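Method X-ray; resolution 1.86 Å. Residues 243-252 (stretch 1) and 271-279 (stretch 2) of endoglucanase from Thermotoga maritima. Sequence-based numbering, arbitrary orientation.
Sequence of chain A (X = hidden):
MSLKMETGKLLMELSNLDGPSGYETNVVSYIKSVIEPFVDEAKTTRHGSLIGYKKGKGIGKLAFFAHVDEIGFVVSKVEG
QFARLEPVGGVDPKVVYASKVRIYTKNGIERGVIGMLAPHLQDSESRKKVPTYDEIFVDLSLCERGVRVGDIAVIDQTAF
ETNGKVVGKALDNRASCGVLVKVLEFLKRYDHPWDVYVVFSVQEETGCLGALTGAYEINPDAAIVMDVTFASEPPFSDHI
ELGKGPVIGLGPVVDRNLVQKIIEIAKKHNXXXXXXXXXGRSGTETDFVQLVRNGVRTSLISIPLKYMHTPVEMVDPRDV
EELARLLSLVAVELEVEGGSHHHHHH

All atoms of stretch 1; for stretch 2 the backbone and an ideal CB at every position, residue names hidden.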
ATOM      1  N   GLY A 243      16.170   2.423   6.656  1.00 19.97           N
ATOM      2  CA  GLY A 243      17.354   1.597   6.755  1.00 20.29           C
ATOM      3  C   GLY A 243      17.644   1.026   8.129  1.00 21.71           C
ATOM      4  O   GLY A 243      18.544   0.144   8.192  1.00 19.73           O
ATOM      5  N   LYS A 244      16.946   1.435   9.190  1.00 17.65           N
ATOM      6  CA  LYS A 244      17.216   0.853  10.507  1.00 20.20           C
ATOM      7  C   LYS A 244      16.255  -0.284  10.823  1.00 18.94           C
ATOM      8  O   LYS A 244      16.183  -0.744  11.982  1.00 18.91           O
ATOM      9  CB  LYS A 244      17.192   1.864  11.655  1.00 21.95           C
ATOM     10  CG  LYS A 244      18.243   2.937  11.595  1.00 29.75           C
ATOM     11  CD  LYS A 244      19.641   2.502  11.888  1.00 40.09           C
ATOM     12  CE  LYS A 244      20.531   3.719  12.200  1.00 44.60           C
ATOM     13  NZ  LYS A 244      19.819   4.679  13.103  1.00 48.65           N
ATOM     14  N   GLY A 245      15.470  -0.742   9.825  1.00 17.15           N
ATOM     15  CA  GLY A 245      14.577  -1.879  10.029  1.00 16.27           C
ATOM     16  C   GLY A 245      13.101  -1.596  10.163  1.00 17.80           C
ATOM     17  O   GLY A 245      12.624  -0.452  10.351  1.00 17.77           O
ATOM     18  N   PRO A 246      12.288  -2.660  10.093  1.00 17.95           N
ATOM     19  CA  PRO A 246      10.862  -2.590  10.236  1.00 17.32           C
ATOM     20  C   PRO A 246      10.526  -2.134  11.668  1.00 17.22           C
ATOM     21  O   PRO A 246      11.341  -2.298  12.599  1.00 15.79           O
ATOM     22  CB  PRO A 246      10.325  -3.961   9.932  1.00 19.49           C
ATOM     23  CG  PRO A 246      11.486  -4.883  10.103  1.00 19.00           C
ATOM     24  CD  PRO A 246      12.733  -4.073   9.862  1.00 18.60           C
ATOM     25  N   VAL A 247       9.392  -1.476  11.751  1.00 15.88           N
ATOM     26  CA  VAL A 247       8.968  -0.848  12.997  1.00 17.09           C
ATOM     27  C   VAL A 247       7.839  -1.591  13.681  1.00 16.49           C
ATOM     28  O   VAL A 247       6.708  -1.744  13.194  1.00 16.36           O
ATOM     29  CB  VAL A 247       8.488   0.596  12.716  1.00 16.39           C
ATOM     30  CG1 VAL A 247       8.225   1.319  14.050  1.00 15.97           C
ATOM     31  CG2 VAL A 247       9.502   1.369  11.876  1.00 15.43           C
ATOM     32  N   ILE A 248       8.178  -2.118  14.880  1.00 14.79           N
ATOM     33  CA  ILE A 248       7.192  -2.878  15.625  1.00 15.08           C
ATOM     34  C   ILE A 248       6.218  -1.935  16.329  1.00 17.34           C
ATOM     35  O   ILE A 248       6.719  -1.105  17.111  1.00 17.20           O
ATOM     36  CB  ILE A 248       7.935  -3.690  16.754  1.00 19.04           C
ATOM     37  CG1 ILE A 248       8.938  -4.649  16.093  1.00 21.40           C
ATOM     38  CG2 ILE A 248       6.902  -4.397  17.610  1.00 21.84           C
ATOM     39  CD1 ILE A 248       8.251  -5.583  15.084  1.00 21.42           C
ATOM     40  N   GLY A 249       4.940  -2.064  16.084  1.00 15.74           N
ATOM     41  CA  GLY A 249       3.904  -1.275  16.756  1.00 17.20           C
ATOM     42  C   GLY A 249       3.712  -1.854  18.167  1.00 19.22           C
ATOM     43  O   GLY A 249       3.587  -3.065  18.371  1.00 17.95           O
ATOM     44  N   LEU A 250       3.620  -0.950  19.165  1.00 18.97           N
ATOM     45  CA  LEU A 250       3.443  -1.449  20.541  1.00 21.89           C
ATOM     46  C   LEU A 250       2.192  -0.857  21.177  1.00 24.57           C
ATOM     47  O   LEU A 250       2.146  -0.669  22.406  1.00 23.66           O
ATOM     48  CB  LEU A 250       4.693  -1.054  21.359  1.00 19.63           C
ATOM     49  CG  LEU A 250       5.982  -1.744  20.922  1.00 22.29           C
ATOM     50  CD1 LEU A 250       7.218  -1.098  21.530  1.00 24.19           C
ATOM     51  CD2 LEU A 250       5.919  -3.237  21.258  1.00 22.37           C
ATOM     52  N   GLY A 251       1.207  -0.513  20.358  1.00 24.47           N
ATOM     53  CA  GLY A 251      -0.032   0.086  20.843  1.00 25.94           C
ATOM     54  C   GLY A 251      -0.880  -0.854  21.672  1.00 26.39           C
ATOM     55  O   GLY A 251      -0.719  -2.078  21.749  1.00 26.64           O
ATOM     56  N   PRO A 252      -1.977  -0.312  22.225  1.00 28.29           N
ATOM     57  CA  PRO A 252      -2.888  -1.092  23.032  1.00 29.72           C
ATOM     58  C   PRO A 252      -3.614  -2.194  22.285  1.00 30.44           C
ATOM     59  O   PRO A 252      -4.052  -3.153  22.929  1.00 31.66           O
ATOM     60  CB  PRO A 252      -3.882  -0.071  23.577  1.00 30.40           C
ATOM     61  CG  PRO A 252      -3.681   1.173  22.836  1.00 29.92           C
ATOM     62  CD  PRO A 252      -2.307   1.125  22.221  1.00 29.20           C
ATOM     63  N   UNK A 271      17.744  -9.671  12.836  1.00 22.48           N
ATOM     64  CA  UNK A 271      16.900  -8.749  12.082  1.00 20.44           C
ATOM     65  C   UNK A 271      16.835  -7.448  12.937  1.00 19.90           C
ATOM     66  O   UNK A 271      16.274  -7.550  14.010  1.00 20.65           O
ATOM     67  CB  UNK A 271      15.514  -9.340  11.814  1.00 20.44           C
ATOM     68  N   UNK A 272      17.400  -6.365  12.419  1.00 17.69           N
ATOM     69  CA  UNK A 272      17.389  -5.093  13.145  1.00 20.41           C
ATOM     70  C   UNK A 272      15.970  -4.545  13.147  1.00 19.21           C
ATOM     71  O   UNK A 272      15.335  -4.533  12.068  1.00 18.98           O
ATOM     72  CB  UNK A 272      18.360  -4.088  12.521  1.00 20.41           C
ATOM     73  N   UNK A 273      15.496  -4.040  14.247  1.00 18.52           N
ATOM     74  CA  UNK A 273      14.112  -3.547  14.322  1.00 17.94           C
ATOM     75  C   UNK A 273      14.067  -2.161  14.951  1.00 19.85           C
ATOM     76  O   UNK A 273      15.016  -1.752  15.635  1.00 18.99           O
ATOM     77  CB  UNK A 273      13.237  -4.514  15.123  1.00 17.94           C
ATOM     78  N   UNK A 274      12.947  -1.479  14.722  1.00 18.91           N
ATOM     79  CA  UNK A 274      12.738  -0.175  15.371  1.00 19.02           C
ATOM     80  C   UNK A 274      11.395  -0.327  16.072  1.00 18.92           C
ATOM     81  O   UNK A 274      10.780  -1.395  15.899  1.00 17.18           O
ATOM     82  CB  UNK A 274      12.754   0.995  14.385  1.00 19.02           C
ATOM     83  N   UNK A 275      10.933   0.651  16.870  1.00 18.02           N
ATOM     84  CA  UNK A 275       9.640   0.457  17.478  1.00 18.62           C
ATOM     85  C   UNK A 275       8.917   1.801  17.612  1.00 19.20           C
ATOM     86  O   UNK A 275       9.521   2.849  17.447  1.00 20.02           O
ATOM     87  CB  UNK A 275       9.787  -0.222  18.841  1.00 18.62           C
ATOM     88  N   UNK A 276       7.622   1.734  17.839  1.00 19.32           N
ATOM     89  CA  UNK A 276       6.839   2.972  18.014  1.00 21.32           C
ATOM     90  C   UNK A 276       5.752   2.674  19.029  1.00 21.94           C
ATOM     91  O   UNK A 276       5.239   1.553  19.093  1.00 21.75           O
ATOM     92  CB  UNK A 276       6.242   3.465  16.695  1.00 21.32           C
ATOM     93  N   UNK A 277       5.394   3.637  19.872  1.00 23.84           N
ATOM     94  CA  UNK A 277       4.415   3.436  20.923  1.00 25.04           C
ATOM     95  C   UNK A 277       3.049   3.039  20.405  1.00 26.73           C
ATOM     96  O   UNK A 277       2.381   2.261  21.057  1.00 26.59           O
ATOM     97  CB  UNK A 277       4.290   4.710  21.761  1.00 25.04           C
ATOM     98  N   UNK A 278       2.567   3.630  19.313  1.00 28.04           N
ATOM     99  CA  UNK A 278       1.250   3.217  18.825  1.00 31.55           C
ATOM    100  C   UNK A 278       1.388   2.754  17.374  1.00 33.02           C
ATOM    101  O   UNK A 278       1.618   1.572  17.124  1.00 33.64           O
ATOM    102  CB  UNK A 278       0.236   4.357  18.941  1.00 31.55           C
ATOM    103  N   UNK A 279       1.378   3.670  16.435  1.00 34.14           N
ATOM    104  CA  UNK A 279       1.489   3.337  15.020  1.00 38.43           C
ATOM    105  C   UNK A 279       0.125   3.124  14.377  1.00 38.82           C
ATOM    106  O   UNK A 279      -0.932   3.124  15.022  1.00 40.18           O
ATOM    107  CB  UNK A 279       2.349   2.084  14.841  1.00 38.43           C
TER

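The two backbones pair as a short parallel ladder, 247-249 beside 274-276, so the frame is set before any side chain is chosen.

Position 271 has no atom of stretch 1 within 5.5 Å of its ideal CB; Val271 sits there. At 272 CB points sideways, 4.0 Å from Lys244 O; something small or polar would do. It is Ser272, whose own carbonyl takes a CA-H...O contact from Gly245 CA (3.4 Å to Ser272 O). An ideal CB on Gly245 would fall 2.1 Å from Ser272 O, a clash, and the backbone angles there call for glycine on their own account.

At 273 CB points away overall, yet the ideal CB lies 3.9 Å from Pro246 O and 4.4 Å from Ile248 CG1, and the ring of Pro246 is within reach of a longer chain. A branched or long apolar chain could bend back over both residues. Leu273 does so: CD2 reaches Pro246 CG at 3.7 Å, and CD1 reaches Ile248 CG1 at 3.9 Å.

Position 274 shares a sheet face with Val247. Its N donates to Pro246 O (2.8 Å) and its O accepts from Ile248 N (2.9 Å), whatever the side chain. Beyond CB lies the carbonyl of Gly245, an acceptor calling for a donor; Asn, Gln, Lys or Arg might be considered. Gln274, chi1 m and chi2 t, carries NE2 to Gly245 O at 2.8 Å in a nearly straight hydrogen bond, while its CD packs 3.4 Å from Lys244 CB.

At 275 CB turns to the other face, with Ile248. The ideal CB of 275 is 3.8 Å from Leu250 CD1. Apolar chains would suit, as would a polar one with an aliphatic stem. Glu275 takes the second course: CG lies 3.7 Å from Leu250 CD1, and the carboxylate leads away.

Position 276 returns to the face of Val247, whose CG1 is 3.9 Å from the ideal CB. Its N donates to Ile248 O (3.1 Å) and its O accepts from Leu250 N (3.0 Å). Gly249 leaves room alongside, and stretch 2 does not take the carbonyl of Val247, so an apolar or a longer polar chain would suit. It is Glu276: CD packs against Val247 CG1 (3.7 Å), and a water donates to both Val247 O (2.8 Å) and Glu276 OE2 (2.6 Å).

At 277 and 278 CB points away, leaving the choice loose: Ala277 and Val278. A water links Gly251 N (2.8 Å) to Val278 O (2.5 Å). At 279 phi/psi of 91/175 would jam a CB against the preceding carbonyl, so Gly279 is expected.

Stretch 2, residues 271-279: VSLQEEAVG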
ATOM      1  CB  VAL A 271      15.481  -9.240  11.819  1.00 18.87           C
ATOM      2  CG1 VAL A 271      14.738  -8.138  11.015  1.00 18.10           C
ATOM      3  CG2 VAL A 271      15.438 -10.509  10.942  1.00 18.46           C
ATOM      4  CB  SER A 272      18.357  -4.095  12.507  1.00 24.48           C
ATOM      5  OG  SER A 272      19.699  -4.589  12.713  1.00 31.63           O
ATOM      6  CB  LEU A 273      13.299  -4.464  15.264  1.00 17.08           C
ATOM      7  CG  LEU A 273      13.045  -5.925  14.822  1.00 18.55           C
ATOM      8  CD1 LEU A 273      12.311  -6.685  15.913  1.00 19.00           C
ATOM      9  CD2 LEU A 273      12.238  -5.971  13.518  1.00 22.01           C
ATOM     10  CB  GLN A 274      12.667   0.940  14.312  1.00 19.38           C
ATOM     11  CG  GLN A 274      13.993   1.176  13.628  1.00 20.53           C
ATOM     12  CD  GLN A 274      13.986   2.282  12.612  1.00 20.95           C
ATOM     13  OE1 GLN A 274      14.330   3.403  12.968  1.00 21.45           O
ATOM     14  NE2 GLN A 274      13.653   2.020  11.326  1.00 13.78           N
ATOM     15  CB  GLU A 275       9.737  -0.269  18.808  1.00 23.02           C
ATOM     16  CG  GLU A 275      10.159   0.583  19.973  1.00 33.26           C
ATOM     17  CD  GLU A 275      11.543   1.155  19.884  1.00 37.41           C
ATOM     18  OE1 GLU A 275      11.665   2.391  19.809  1.00 40.98           O
ATOM     19  OE2 GLU A 275      12.526   0.385  19.902  1.00 44.02           O
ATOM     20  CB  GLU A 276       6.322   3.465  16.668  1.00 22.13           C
ATOM     21  CG  GLU A 276       5.272   2.575  16.013  1.00 21.98           C
ATOM     22  CD  GLU A 276       4.967   3.037  14.578  1.00 25.32           C
ATOM     23  OE1 GLU A 276       5.254   4.202  14.217  1.00 27.31           O
ATOM     24  OE2 GLU A 276       4.497   2.217  13.787  1.00 28.13           O
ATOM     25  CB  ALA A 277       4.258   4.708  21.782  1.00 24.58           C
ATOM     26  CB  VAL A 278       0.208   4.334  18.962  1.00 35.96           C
ATOM     27  CG1 VAL A 278      -1.131   3.939  18.351  1.00 35.77           C
ATOM     28  CG2 VAL A 278      -0.006   4.715  20.433  1.00 36.10           C
TER
HETATM   29  O   HOH W   1       4.311  -0.331  13.349  1.00 19.14           O
HETATM   30  O   HOH W   2       0.587  -0.596  17.671  1.00 26.12           O
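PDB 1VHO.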